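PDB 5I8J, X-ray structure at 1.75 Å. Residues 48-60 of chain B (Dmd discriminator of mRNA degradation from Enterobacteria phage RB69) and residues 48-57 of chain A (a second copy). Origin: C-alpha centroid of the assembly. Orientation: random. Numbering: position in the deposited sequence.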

# COMPACT_ATOMS: atom_id res chain seq x y z
N VAL B 48 6.53 -3.58 -7.97
CA VAL B 48 5.99 -2.29 -7.55
C VAL B 48 4.58 -2.14 -8.07
O VAL B 48 4.29 -2.43 -9.23
CB VAL B 48 6.87 -1.12 -8.03
CG1 VAL B 48 6.21 0.22 -7.70
CG2 VAL B 48 8.26 -1.19 -7.38
N LYS B 49 3.69 -1.71 -7.18
CA LYS B 49 2.30 -1.40 -7.49
C LYS B 49 2.06 0.08 -7.25
O LYS B 49 2.53 0.63 -6.26
CB LYS B 49 1.34 -2.22 -6.62
CG LYS B 49 1.49 -3.72 -6.77
CD LYS B 49 0.55 -4.45 -5.82
CE LYS B 49 0.77 -5.95 -5.90
NZ LYS B 49 -0.08 -6.69 -4.92
N ALA B 50 1.34 0.70 -8.18
CA ALA B 50 1.00 2.11 -8.10
C ALA B 50 -0.48 2.25 -7.78
O ALA B 50 -1.32 1.66 -8.46
CB ALA B 50 1.33 2.83 -9.42
N PHE B 51 -0.77 3.03 -6.75
CA PHE B 51 -2.14 3.29 -6.30
C PHE B 51 -2.47 4.76 -6.44
O PHE B 51 -1.73 5.63 -5.98
CB PHE B 51 -2.33 2.87 -4.84
CG PHE B 51 -2.29 1.38 -4.62
CD1 PHE B 51 -1.08 0.73 -4.46
CD2 PHE B 51 -3.46 0.64 -4.59
CE1 PHE B 51 -1.04 -0.65 -4.26
CE2 PHE B 51 -3.42 -0.73 -4.40
CZ PHE B 51 -2.21 -1.37 -4.24
N ILE B 52 -3.60 5.04 -7.08
CA ILE B 52 -4.18 6.38 -7.10
C ILE B 52 -5.59 6.33 -6.55
O ILE B 52 -6.41 5.55 -7.03
CB ILE B 52 -4.23 6.97 -8.50
CG1 ILE B 52 -2.84 7.01 -9.11
CG2 ILE B 52 -4.82 8.38 -8.45
CD1 ILE B 52 -2.85 7.65 -10.47
N ASN B 53 -5.87 7.15 -5.55
CA ASN B 53 -7.14 7.12 -4.85
C ASN B 53 -7.47 5.72 -4.38
O ASN B 53 -8.62 5.27 -4.46
CB ASN B 53 -8.26 7.67 -5.73
CG ASN B 53 -8.48 9.15 -5.55
OD1 ASN B 53 -8.68 9.62 -4.42
ND2 ASN B 53 -8.44 9.90 -6.64
N ASP B 54 -6.43 5.02 -3.91
CA ASP B 54 -6.50 3.67 -3.38
C ASP B 54 -6.91 2.61 -4.39
O ASP B 54 -7.27 1.49 -4.02
CB ASP B 54 -7.44 3.62 -2.17
CG ASP B 54 -6.95 4.46 -1.01
OD1 ASP B 54 -5.72 4.67 -0.92
OD2 ASP B 54 -7.78 4.92 -0.20
N GLU B 55 -6.82 2.95 -5.68
CA GLU B 55 -7.05 2.00 -6.75
C GLU B 55 -5.71 1.62 -7.38
O GLU B 55 -4.93 2.51 -7.73
CB GLU B 55 -7.99 2.63 -7.79
CG GLU B 55 -8.28 1.78 -9.01
CD GLU B 55 -9.10 2.53 -10.04
OE1 GLU B 55 -9.81 3.48 -9.66
OE2 GLU B 55 -9.02 2.17 -11.24
N LYS B 56 -5.42 0.33 -7.51
CA LYS B 56 -4.17 -0.07 -8.17
C LYS B 56 -4.27 0.23 -9.66
O LYS B 56 -5.17 -0.28 -10.32
CB LYS B 56 -3.85 -1.55 -7.97
CG LYS B 56 -2.52 -1.94 -8.61
CD LYS B 56 -2.16 -3.40 -8.40
CE LYS B 56 -2.87 -4.29 -9.41
NZ LYS B 56 -1.98 -4.66 -10.55
N VAL B 57 -3.36 1.04 -10.20
CA VAL B 57 -3.48 1.43 -11.60
C VAL B 57 -2.37 0.86 -12.50
O VAL B 57 -2.55 0.75 -13.71
CB VAL B 57 -3.51 2.96 -11.75
CG1 VAL B 57 -4.82 3.50 -11.20
CG2 VAL B 57 -2.33 3.61 -11.02
N PHE B 58 -1.24 0.51 -11.90
CA PHE B 58 -0.14 -0.11 -12.63
C PHE B 58 0.67 -1.03 -11.73
O PHE B 58 0.67 -0.88 -10.51
CB PHE B 58 0.78 0.95 -13.24
CG PHE B 58 0.11 1.80 -14.28
CD1 PHE B 58 -0.13 1.29 -15.55
CD2 PHE B 58 -0.27 3.11 -14.00
CE1 PHE B 58 -0.75 2.06 -16.52
CE2 PHE B 58 -0.89 3.89 -14.97
CZ PHE B 58 -1.14 3.36 -16.23
N GLU B 59 1.38 -1.96 -12.36
CA GLU B 59 2.20 -2.92 -11.64
C GLU B 59 3.34 -3.35 -12.54
O GLU B 59 3.14 -3.59 -13.74
CB GLU B 59 1.36 -4.13 -11.20
CG GLU B 59 2.14 -5.18 -10.45
CD GLU B 59 1.26 -6.25 -9.86
OE1 GLU B 59 0.14 -5.93 -9.40
OE2 GLU B 59 1.68 -7.43 -9.86
N ALA B 60 4.54 -3.42 -11.97
CA ALA B 60 5.71 -3.90 -12.71
C ALA B 60 6.56 -4.79 -11.82
O ALA B 60 6.69 -4.53 -10.64
CB ALA B 60 6.54 -2.73 -13.23
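Chain A, residues 48-57: VKAFINDEKV

The strongest contacts between the two copies are ionic, and they centre on the aspartate of each hairpin turn. Asp B54 receives two lysines from chain A on a single carboxylate oxygen: Lys A49 NZ lies 2.8 Å from Asp B54 OD2, and Lys A56 NZ lies 2.7 Å from the same Asp B54 OD2. Both pairs are salt bridges with hydrogen-bond geometry, the ammonium groups donating. The reciprocal site is built differently. Lys B49 NZ donates to Asp A54 OD1 at 2.8 Å, again as a salt bridge, but Lys B56 does not complete the set: its NZ stays 4.2 Å from Asp A54 OD2, beyond salt-bridge range, although its CE comes within 3.2 Å of that oxygen. The ammonium group of Lys B56 is instead engaged within its own chain, where NZ donates to Glu B59 OE1 at 2.7 Å. The side-chain torsions record the difference. Both Lys B56 and Lys A56 run t, t, p through chi3, but chi4 is t in Lys A56 and 99°, between wells, in Lys B56. Two acids also lie near each other, Glu B59 OE1 being 4.1 Å from Asp A54 OD2, with Lys B56 close to both.

Two waters extend the polar contact to the backbone, and here the copies match closely. Water 1 donates to Asp A54 O at 2.6 Å and accepts from Lys B56 N at 2.9 Å; water 2 donates to Asp B54 O at 2.8 Å and accepts from Lys A56 N at 2.8 Å. Each water thus links a turn carbonyl to a strand amide of the other copy. No direct backbone hydrogen bond joins the two stretches, which agrees with the CA separations of 6.6 Å for Asp B54 and Lys A56 and 6.3 Å for Lys B56 and Asp A54. This reversed pairing, Asp B54 with Lys A56 and Lys B56 with Asp A54, shows that the segments run antiparallel where they meet.

The backbone that presents these groups is a beta hairpin in each chain. Strand 48-52 passes through a type I' turn, Ile B52 to Glu B55 and Ile A52 to Glu A55, into a second strand that starts at residue 55. The phi/psi pairs of Asn A53 and Asp A54 (53/40 and 69/15) and of Asn B53 and Asp B54 (52/40 and 65/17) fit type I'. Ile A52 N bonds to Glu A55 O at 2.9 Å, and Glu A55 N returns to Ile A52 O at 3.0 Å; chain B repeats both distances.

Between the two charge clusters, the phenylalanines pack together. Phe B51 CE2 lies 3.7 Å from Phe A51 CE2; the ring centroids are 5.0 Å apart and the planes meet obliquely at 60°. Each ring also directs its edge at the opposing turn carbonyl, with Phe A51 CE2 3.4 Å from Asp B54 O and Phe B51 CE2 3.8 Å from Asp A54 O. The CA-to-CB bonds of Asn B53, Glu B55, Asn A53 and Glu A55 point away, and the two stretches together bury 389 Å².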

# COMPACT_ATOMS: atom_id res chain seq x y z
N VAL A 48 -4.40 3.89 8.72
CA VAL A 48 -4.02 2.59 8.14
C VAL A 48 -5.12 2.09 7.23
O VAL A 48 -6.30 2.13 7.61
CB VAL A 48 -3.73 1.54 9.24
CG1 VAL A 48 -3.38 0.17 8.61
CG2 VAL A 48 -2.60 2.01 10.14
N LYS A 49 -4.73 1.65 6.03
CA LYS A 49 -5.64 1.06 5.06
C LYS A 49 -5.31 -0.41 4.89
O LYS A 49 -4.13 -0.77 4.79
CB LYS A 49 -5.55 1.76 3.70
CG LYS A 49 -5.78 3.26 3.74
CD LYS A 49 -5.40 3.88 2.38
CE LYS A 49 -5.46 5.39 2.41
NZ LYS A 49 -6.83 5.92 2.24
N ALA A 50 -6.34 -1.25 4.85
CA ALA A 50 -6.18 -2.68 4.59
C ALA A 50 -6.61 -3.02 3.16
O ALA A 50 -7.69 -2.63 2.72
CB ALA A 50 -6.98 -3.50 5.61
N PHE A 51 -5.75 -3.74 2.45
CA PHE A 51 -5.98 -4.13 1.07
C PHE A 51 -5.99 -5.66 0.96
O PHE A 51 -5.11 -6.32 1.51
CB PHE A 51 -4.89 -3.57 0.15
CG PHE A 51 -5.00 -2.08 -0.11
CD1 PHE A 51 -4.51 -1.16 0.82
CD2 PHE A 51 -5.56 -1.61 -1.29
CE1 PHE A 51 -4.60 0.21 0.57
CE2 PHE A 51 -5.65 -0.24 -1.54
CZ PHE A 51 -5.17 0.66 -0.61
N ILE A 52 -6.96 -6.20 0.23
CA ILE A 52 -6.95 -7.62 -0.13
C ILE A 52 -7.12 -7.71 -1.64
O ILE A 52 -8.01 -7.08 -2.21
CB ILE A 52 -8.06 -8.42 0.57
CG1 ILE A 52 -7.91 -8.32 2.09
CG2 ILE A 52 -8.02 -9.89 0.13
CD1 ILE A 52 -9.10 -8.89 2.86
N ASN A 53 -6.23 -8.45 -2.29
CA ASN A 53 -6.24 -8.53 -3.76
C ASN A 53 -6.22 -7.14 -4.39
O ASN A 53 -6.93 -6.88 -5.36
CB ASN A 53 -7.46 -9.31 -4.25
CG ASN A 53 -7.44 -10.77 -3.83
OD1 ASN A 53 -6.37 -11.38 -3.72
ND2 ASN A 53 -8.62 -11.34 -3.60
N ASP A 54 -5.42 -6.25 -3.80
CA ASP A 54 -5.21 -4.89 -4.30
C ASP A 54 -6.44 -3.98 -4.19
O ASP A 54 -6.47 -2.91 -4.78
CB ASP A 54 -4.72 -4.94 -5.75
CG ASP A 54 -3.36 -5.59 -5.88
OD1 ASP A 54 -2.53 -5.40 -4.96
OD2 ASP A 54 -3.12 -6.30 -6.88
N GLU A 55 -7.43 -4.38 -3.41
CA GLU A 55 -8.61 -3.55 -3.22
C GLU A 55 -8.73 -3.15 -1.75
O GLU A 55 -8.51 -3.97 -0.87
CB GLU A 55 -9.86 -4.28 -3.69
CG GLU A 55 -9.83 -4.60 -5.18
CD GLU A 55 -11.11 -5.23 -5.67
OE1 GLU A 55 -12.20 -4.71 -5.32
OE2 GLU A 55 -11.04 -6.23 -6.42
N LYS A 56 -9.06 -1.88 -1.49
CA LYS A 56 -9.17 -1.42 -0.11
C LYS A 56 -10.43 -1.96 0.54
O LYS A 56 -11.53 -1.78 0.01
CB LYS A 56 -9.17 0.11 -0.03
CG LYS A 56 -9.24 0.63 1.39
CD LYS A 56 -9.13 2.15 1.44
CE LYS A 56 -10.28 2.79 0.69
NZ LYS A 56 -10.24 4.29 0.80
N VAL A 57 -10.30 -2.63 1.68
CA VAL A 57 -11.46 -3.25 2.31
C VAL A 57 -11.84 -2.58 3.63
O VAL A 57 -12.97 -2.74 4.11
CB VAL A 57 -11.21 -4.77 2.55
CG1 VAL A 57 -10.97 -5.49 1.21
CG2 VAL A 57 -10.04 -5.00 3.51
O HOH W 1 -7.40 -1.64 -6.85
O HOH W 2 -9.46 -0.14 -3.61